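D-glucosaminate-6-phosphate ammonia lyase (Salmonella typhimurium, PDB 7LCE) is a probable PLP-dependent enzyme of fold type I, related to the selenocysteine synthase family. Local coordinates at residues 140-143 with 144-148. Numbering follows the deposited sequence.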
ATOM      1  N   ALA A 140     -24.808 -13.115 -24.145  1.00 65.30           N
ATOM      2  CA  ALA A 140     -24.898 -12.714 -22.745  1.00 61.77           C
ATOM      3  C   ALA A 140     -26.008 -13.519 -22.091  1.00 74.45           C
ATOM      4  O   ALA A 140     -27.145 -13.517 -22.576  1.00 82.81           O
ATOM      5  CB  ALA A 140     -25.162 -11.214 -22.613  1.00 68.47           C
ATOM      6  N   THR A 141     -25.682 -14.209 -21.007  1.00 64.22           N
ATOM      7  CA  THR A 141     -26.647 -15.019 -20.282  1.00 70.08           C
ATOM      8  C   THR A 141     -27.103 -14.287 -19.024  1.00 74.80           C
ATOM      9  O   THR A 141     -26.514 -13.290 -18.603  1.00 76.99           O
ATOM     10  CB  THR A 141     -26.050 -16.383 -19.926  1.00 62.92           C
ATOM     11  OG1 THR A 141     -25.002 -16.209 -18.965  1.00 78.66           O
ATOM     12  CG2 THR A 141     -25.483 -17.049 -21.172  1.00 69.48           C
ATOM     13  N   ARG A 142     -28.182 -14.793 -18.423  1.00 68.98           N
ATOM     14  CA  ARG A 142     -28.719 -14.125 -17.243  1.00 65.39           C
ATOM     15  C   ARG A 142     -27.813 -14.313 -16.032  1.00 71.75           C
ATOM     16  O   ARG A 142     -27.603 -13.369 -15.261  1.00 79.16           O
ATOM     17  CB  ARG A 142     -30.132 -14.620 -16.939  1.00 56.46           C
ATOM     18  CG  ARG A 142     -30.693 -14.014 -15.665  1.00 58.47           C
ATOM     19  CD  ARG A 142     -32.205 -13.920 -15.673  1.00 65.00           C
ATOM     20  NE  ARG A 142     -32.695 -13.401 -14.400  1.00 72.43           N
ATOM     21  CZ  ARG A 142     -33.918 -12.933 -14.200  1.00 93.45           C
ATOM     22  NH1 ARG A 142     -34.810 -12.889 -15.177  1.00102.17           N
ATOM     23  NH2 ARG A 142     -34.256 -12.499 -12.988  1.00 88.79           N
ATOM     24  N   TRP A 143     -27.258 -15.516 -15.848  1.00 68.00           N
ATOM     25  CA  TRP A 143     -26.396 -15.734 -14.689  1.00 66.91           C
ATOM     26  C   TRP A 143     -25.174 -14.828 -14.731  1.00 72.74           C
ATOM     27  O   TRP A 143     -24.643 -14.454 -13.680  1.00 78.26           O
ATOM     28  CB  TRP A 143     -25.968 -17.201 -14.591  1.00 67.82           C
ATOM     29  CG  TRP A 143     -25.051 -17.683 -15.681  1.00 69.21           C
ATOM     30  CD1 TRP A 143     -25.399 -18.394 -16.791  1.00 71.24           C
ATOM     31  CD2 TRP A 143     -23.628 -17.500 -15.752  1.00 69.69           C
ATOM     32  NE1 TRP A 143     -24.285 -18.664 -17.550  1.00 58.34           N
ATOM     33  CE2 TRP A 143     -23.185 -18.124 -16.935  1.00 65.62           C
ATOM     34  CE3 TRP A 143     -22.687 -16.869 -14.931  1.00 66.70           C
ATOM     35  CZ2 TRP A 143     -21.845 -18.133 -17.319  1.00 65.19           C
ATOM     36  CZ3 TRP A 143     -21.356 -16.878 -15.315  1.00 65.45           C
ATOM     37  CH2 TRP A 143     -20.949 -17.506 -16.497  1.00 54.26           C
ATOM     38  N   GLN A 144     -24.716 -14.464 -15.932  1.00 73.25           N
ATOM     39  CA  GLN A 144     -23.650 -13.475 -16.047  1.00 62.31           C
ATOM     40  C   GLN A 144     -24.110 -12.113 -15.541  1.00 66.31           C
ATOM     41  O   GLN A 144     -23.343 -11.392 -14.892  1.00 80.08           O
ATOM     42  CB  GLN A 144     -23.171 -13.377 -17.495  1.00 64.51           C
ATOM     43  CG  GLN A 144     -22.319 -14.550 -17.950  1.00 55.11           C
ATOM     44  CD  GLN A 144     -22.029 -14.511 -19.437  1.00 63.53           C
ATOM     45  OE1 GLN A 144     -22.855 -14.054 -20.228  1.00 65.26           O
ATOM     46  NE2 GLN A 144     -20.842 -14.969 -19.824  1.00 76.26           N
ATOM     47  N   LEU A 145     -25.359 -11.741 -15.832  1.00 70.64           N
ATOM     48  CA  LEU A 145     -25.889 -10.478 -15.330  1.00 64.31           C
ATOM     49  C   LEU A 145     -26.000 -10.497 -13.813  1.00 66.67           C
ATOM     50  O   LEU A 145     -25.722  -9.490 -13.150  1.00 71.08           O
ATOM     51  CB  LEU A 145     -27.254 -10.193 -15.956  1.00 57.87           C
ATOM     52  CG  LEU A 145     -27.988  -8.956 -15.436  1.00 46.71           C
ATOM     53  CD1 LEU A 145     -27.146  -7.710 -15.638  1.00 53.42           C
ATOM     54  CD2 LEU A 145     -29.336  -8.810 -16.117  1.00 58.20           C
ATOM     55  N   GLU A 146     -26.401 -11.635 -13.246  1.00 63.75           N
ATOM     56  CA  GLU A 146     -26.582 -11.713 -11.803  1.00 64.36           C
ATOM     57  C   GLU A 146     -25.251 -11.739 -11.063  1.00 54.57           C
ATOM     58  O   GLU A 146     -25.161 -11.237  -9.937  1.00 73.40           O
ATOM     59  CB  GLU A 146     -27.420 -12.941 -11.456  1.00 70.18           C
ATOM     60  CG  GLU A 146     -28.814 -12.908 -12.062  1.00 64.53           C
ATOM     61  CD  GLU A 146     -29.613 -14.163 -11.773  1.00 83.78           C
ATOM     62  OE1 GLU A 146     -28.998 -15.240 -11.612  1.00 74.15           O
ATOM     63  OE2 GLU A 146     -30.859 -14.071 -11.703  1.00 86.41           O
ATOM     64  N   SER A 147     -24.205 -12.299 -11.674  1.00 63.20           N
ATOM     65  CA  SER A 147     -22.912 -12.360 -10.997  1.00 60.33           C
ATOM     66  C   SER A 147     -22.254 -10.992 -10.903  1.00 62.44           C
ATOM     67  O   SER A 147     -21.452 -10.757  -9.992  1.00 77.79           O
ATOM     68  CB  SER A 147     -21.985 -13.341 -11.713  1.00 59.51           C
ATOM     69  OG  SER A 147     -22.551 -14.640 -11.738  1.00 96.65           O
ATOM     70  N   ALA A 148     -22.582 -10.076 -11.819  1.00 73.23           N
ATOM     71  CA  ALA A 148     -21.970  -8.751 -11.802  1.00 65.38           C
ATOM     72  C   ALA A 148     -22.488  -7.882 -10.665  1.00 67.31           C
ATOM     73  O   ALA A 148     -21.848  -6.881 -10.327  1.00 82.29           O
ATOM     74  CB  ALA A 148     -22.201  -8.045 -13.139  1.00 54.54           C
TER
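Q144 folds back on T141, and the polar evidence is a nearly straight hydrogen bond from T141 N to Q144 OE1, 2.9 Å long with 174° at the hydrogen. The donor is tilted out of the amide's carbonyl plane, and T141 OG1 adds a weak bond to the same oxygen. T141 is the N-cap of helix 142-147, so the return of a side chain from the third residue after the cap to the cap's backbone N is the reciprocal half of a capping box, here with glutamine.

W143 supplies the apolar part. Its first torsion sets CG between the backbone N and the carbonyl carbon, which lays the indole across Q144: Q144 CG sits 3.5 Å from the centroid of the six-membered ring, only 7° off the normal, a CH-pi contact over the face. R90 of the second subunit makes a cation-pi contact with this indole.

The short helix packs with the large domain's central mixed sheet, which fits the fold-type I PLP-dependent family; L145 touches strand 105-109 and F175 and V178 of helix 172-181.

One turn on, W143 O accepts two hydrogen bonds, from S147 N at 3.0 Å and S147 OG at 2.9 Å, arriving from opposite faces of its carbonyl plane. In the same helical pattern, E146 N donates to R142 O at 2.9 Å.

Charge pairing is looser: R142 NE meets E146 OE2 at 3.3 Å, a weak salt bridge in the guanidinium plane, with the carboxylate turned 87° to it. Beyond that pair, R142 NH1 hydrogen-bonds Q177 OE1.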